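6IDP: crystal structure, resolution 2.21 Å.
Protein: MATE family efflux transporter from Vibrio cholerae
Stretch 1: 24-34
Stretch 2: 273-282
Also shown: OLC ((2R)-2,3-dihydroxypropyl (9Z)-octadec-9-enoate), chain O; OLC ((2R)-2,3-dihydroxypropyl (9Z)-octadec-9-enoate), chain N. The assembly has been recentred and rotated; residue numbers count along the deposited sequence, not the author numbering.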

# COMPACT_ATOMS: atom_id res chain seq x y z
N GLY A 24 -2.68 -12.74 -1.36
CA GLY A 24 -2.84 -11.84 -2.49
C GLY A 24 -1.61 -10.98 -2.69
O GLY A 24 -1.08 -10.89 -3.80
N VAL A 25 -1.15 -10.35 -1.62
CA VAL A 25 0.04 -9.51 -1.66
C VAL A 25 1.29 -10.33 -1.99
O VAL A 25 2.11 -9.92 -2.81
N LEU A 26 1.41 -11.50 -1.37
CA LEU A 26 2.54 -12.40 -1.61
C LEU A 26 2.60 -12.88 -3.06
O LEU A 26 3.68 -12.94 -3.65
N SER A 27 1.45 -13.24 -3.62
CA SER A 27 1.39 -13.67 -5.01
C SER A 27 1.78 -12.51 -5.92
O SER A 27 2.46 -12.69 -6.92
N LEU A 28 1.34 -11.31 -5.54
CA LEU A 28 1.65 -10.09 -6.27
C LEU A 28 3.16 -9.82 -6.31
O LEU A 28 3.72 -9.54 -7.37
N MET A 29 3.81 -9.92 -5.15
CA MET A 29 5.25 -9.64 -5.07
C MET A 29 6.08 -10.74 -5.73
O MET A 29 7.23 -10.51 -6.12
N SER A 30 5.51 -11.93 -5.84
CA SER A 30 6.18 -13.04 -6.50
C SER A 30 6.31 -12.79 -8.00
O SER A 30 7.35 -13.06 -8.60
N PHE A 31 5.24 -12.26 -8.60
CA PHE A 31 5.27 -11.89 -10.01
C PHE A 31 6.25 -10.75 -10.26
O PHE A 31 7.08 -10.83 -11.17
N GLN A 32 6.12 -9.69 -9.47
CA GLN A 32 6.90 -8.47 -9.64
C GLN A 32 8.41 -8.72 -9.59
O GLN A 32 9.16 -8.10 -10.34
N LEU A 33 8.84 -9.61 -8.71
CA LEU A 33 10.25 -9.93 -8.57
C LEU A 33 10.76 -10.61 -9.84
O LEU A 33 11.84 -10.28 -10.34
N VAL A 34 9.98 -11.56 -10.35
CA VAL A 34 10.33 -12.26 -11.58
C VAL A 34 10.12 -11.34 -12.79
O VAL A 34 10.83 -11.46 -13.79
N SER A 273 15.60 -2.18 3.29
CA SER A 273 14.23 -1.69 3.14
C SER A 273 13.34 -2.77 2.53
O SER A 273 12.18 -2.92 2.91
N ARG A 274 13.90 -3.50 1.57
CA ARG A 274 13.20 -4.62 0.95
C ARG A 274 12.84 -5.67 2.00
O ARG A 274 11.73 -6.20 1.99
N PHE A 275 13.78 -5.95 2.90
CA PHE A 275 13.53 -6.90 3.97
C PHE A 275 12.44 -6.39 4.91
O PHE A 275 11.58 -7.17 5.33
N GLU A 276 12.49 -5.11 5.25
CA GLU A 276 11.47 -4.48 6.09
C GLU A 276 10.08 -4.69 5.51
O GLU A 276 9.13 -5.00 6.23
N PHE A 277 9.96 -4.50 4.20
CA PHE A 277 8.69 -4.64 3.51
C PHE A 277 8.13 -6.05 3.67
O PHE A 277 6.96 -6.23 4.02
N PHE A 278 8.98 -7.04 3.43
CA PHE A 278 8.57 -8.43 3.58
C PHE A 278 8.26 -8.79 5.03
O PHE A 278 7.31 -9.52 5.30
N ALA A 279 9.06 -8.27 5.96
CA ALA A 279 8.85 -8.55 7.38
C ALA A 279 7.52 -8.00 7.87
O ALA A 279 6.97 -8.49 8.86
N LEU A 280 6.99 -7.01 7.17
CA LEU A 280 5.75 -6.35 7.56
C LEU A 280 4.58 -6.70 6.65
O LEU A 280 3.58 -5.99 6.62
N VAL A 281 4.70 -7.80 5.91
CA VAL A 281 3.67 -8.15 4.94
C VAL A 281 2.36 -8.57 5.63
O VAL A 281 1.28 -8.35 5.08
N ALA A 282 2.44 -9.13 6.82
CA ALA A 282 1.23 -9.52 7.55
C ALA A 282 0.51 -8.29 8.08
O ALA A 282 -0.72 -8.25 8.11

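The two helices run roughly antiparallel, at 151° between their N-to-C directions, and their axes come no closer than 12.6 Å. Where the axes lie this far apart, long side chains such as Met-29 span the space; near Val-25 and Val-281, whose CA atoms are 7.7 Å apart, short ones are enough. The contact buries a modest 333 Å². No hydrogen bond crosses it; the packing is almost wholly apolar.

Met-29 is the centre. Its CA-to-CB bond points toward the second stretch, and its m, t, m rotamer carries the thioether among three side chains. SD of Met-29 lies 3.4 Å from CE2 of Phe-277, almost exactly in the plane of that ring, so the sulfur meets the aromatic edge, where the C–H bonds carry partial positive charge. SD of Met-29 also stands 4.5 Å from the centroid of the Phe-278 ring, but obliquely. The terminal methyl continues the contact: CE of Met-29 is 3.6 Å from CE1 of Phe-278 and 3.8 Å from CG2 of Val-281. An unbranched, flexible and polarizable chain suits a place where one residue must fit two rings and a branched aliphatic group.

Val-281 and Phe-278 come next, almost equal at 59 and 58 Å² covered, behind Met-29 at 72 Å². Val-281 follows Leu-280, where the helix is interrupted before a new one begins. Val-281 adopts p and Val-25 t, both pointing toward the opposing stretch, and CG1 of Val-25 meets CG2 of Val-281 at 3.8 Å. Leu-26, in the m, t rotamer, starts sideways but brings CD2 to 4.3 Å from CG2 of Val-281. The other methyl of Val-281, CG1, lies 3.6 Å from C13 of the chain N monoolein.

Phe-278 also leaves its backbone sideways, yet its m rotamer brings the ring end nearer to meet Met-29. Phe-277, with chi1 t, points toward the first stretch.

At the far end, Leu-33 points toward the second stretch with chi1 between wells at -141°, and its CD1 lies 3.5 Å from NH1 of Arg-274. The long arginine chain starts sideways and bends at chi3 (m), setting its guanidinium obliquely against the leucine methyl.

The two serine hydroxyls of the first helix bond back to its own backbone: Ser-27 OG donates to Gly-24 O at 2.7 Å, and Ser-30 OG to Leu-26 O at 2.9 Å. A second monoolein, chain O, packs beside this helix, its C17 lying 3.5 Å from CE2 of Phe-31 and 3.6 Å from CD1 of Leu-28.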

# COMPACT_ATOMS: atom_id res chain seq x y z
CB VAL A 25 0.24 -8.78 -0.32
CG1 VAL A 25 1.59 -8.07 -0.28
CG2 VAL A 25 -0.88 -7.78 -0.09
CB LEU A 26 2.47 -13.61 -0.67
CG LEU A 26 2.91 -13.38 0.77
CD1 LEU A 26 2.61 -14.60 1.62
CD2 LEU A 26 4.40 -13.05 0.82
CB SER A 27 -0.01 -14.18 -5.36
OG SER A 27 -0.97 -13.13 -5.31
CB LEU A 28 0.91 -8.91 -5.64
CG LEU A 28 1.20 -7.51 -6.19
CD1 LEU A 28 0.97 -7.48 -7.69
CD2 LEU A 28 0.31 -6.48 -5.49
CB MET A 29 5.67 -9.46 -3.62
CG MET A 29 4.98 -8.31 -2.91
SD MET A 29 5.45 -8.20 -1.18
CE MET A 29 4.92 -9.80 -0.59
CB SER A 30 5.45 -14.36 -6.25
OG SER A 30 5.58 -14.77 -4.90
CB PHE A 31 3.88 -11.48 -10.50
CG PHE A 31 3.92 -10.60 -11.72
CD1 PHE A 31 4.19 -11.13 -12.97
CD2 PHE A 31 3.72 -9.23 -11.61
CE1 PHE A 31 4.25 -10.32 -14.09
CE2 PHE A 31 3.78 -8.42 -12.73
CZ PHE A 31 4.04 -8.96 -13.96
CB GLN A 32 6.51 -7.44 -8.58
CG GLN A 32 5.08 -6.93 -8.70
CD GLN A 32 4.70 -5.99 -7.56
OE1 GLN A 32 5.17 -6.13 -6.43
NE2 GLN A 32 3.85 -5.02 -7.86
CB LEU A 33 10.50 -10.83 -7.35
CG LEU A 33 11.76 -10.55 -6.54
CD1 LEU A 33 11.60 -9.28 -5.71
CD2 LEU A 33 12.13 -11.73 -5.65
CB VAL A 34 9.49 -13.55 -11.75
CG1 VAL A 34 9.95 -14.34 -12.96
CG2 VAL A 34 9.59 -14.40 -10.49
CB SER A 273 14.19 -0.43 2.27
OG SER A 273 14.95 0.61 2.86
CB ARG A 274 14.06 -5.24 -0.15
CG ARG A 274 13.45 -6.46 -0.81
CD ARG A 274 14.42 -7.10 -1.78
NE ARG A 274 14.91 -6.15 -2.77
CZ ARG A 274 14.32 -5.92 -3.94
NH1 ARG A 274 13.23 -6.59 -4.28
NH2 ARG A 274 14.84 -5.03 -4.78
CB PHE A 275 14.81 -7.19 4.77
CG PHE A 275 14.61 -8.16 5.90
CD1 PHE A 275 14.31 -7.70 7.18
CD2 PHE A 275 14.69 -9.52 5.68
CE1 PHE A 275 14.11 -8.60 8.21
CE2 PHE A 275 14.50 -10.42 6.72
CZ PHE A 275 14.21 -9.95 7.98
CB GLU A 276 11.72 -2.98 6.25
CG GLU A 276 12.75 -2.59 7.29
CD GLU A 276 12.78 -1.09 7.53
OE1 GLU A 276 11.69 -0.48 7.60
OE2 GLU A 276 13.89 -0.52 7.64
CB PHE A 277 8.83 -4.29 2.03
CG PHE A 277 7.52 -4.14 1.32
CD1 PHE A 277 6.86 -2.92 1.30
CD2 PHE A 277 6.94 -5.21 0.66
CE1 PHE A 277 5.65 -2.77 0.65
CE2 PHE A 277 5.73 -5.07 0.01
CZ PHE A 277 5.08 -3.85 0.01
CB PHE A 278 9.64 -9.37 3.02
CG PHE A 278 9.47 -9.68 1.57
CD1 PHE A 278 8.49 -10.56 1.15
CD2 PHE A 278 10.30 -9.10 0.62
CE1 PHE A 278 8.33 -10.85 -0.20
CE2 PHE A 278 10.14 -9.39 -0.73
CZ PHE A 278 9.15 -10.27 -1.13
CB ALA A 279 9.99 -7.97 8.21
CB LEU A 280 5.94 -4.83 7.58
CG LEU A 280 6.65 -4.21 8.79
CD1 LEU A 280 7.08 -2.78 8.48
CD2 LEU A 280 5.76 -4.24 10.03
CB VAL A 281 4.16 -9.28 3.99
CG1 VAL A 281 4.34 -10.59 4.74
CG2 VAL A 281 3.20 -9.45 2.82
CB ALA A 282 1.56 -10.48 8.68
C18 OLC O . 0.58 -7.42 -11.77
C17 OLC O . 1.47 -6.41 -11.07
C16 OLC O . 1.15 -5.01 -11.55
C15 OLC O . 1.45 -4.03 -10.44
C14 OLC O . 0.69 -2.75 -10.67
C18 OLC N . 11.25 -12.67 7.22
C17 OLC N . 9.84 -12.31 7.65
C16 OLC N . 8.84 -13.10 6.83
C12 OLC N . 4.10 -14.11 6.02
C15 OLC N . 7.44 -12.75 7.26
C13 OLC N . 5.06 -13.38 6.93
C14 OLC N . 6.45 -13.40 6.32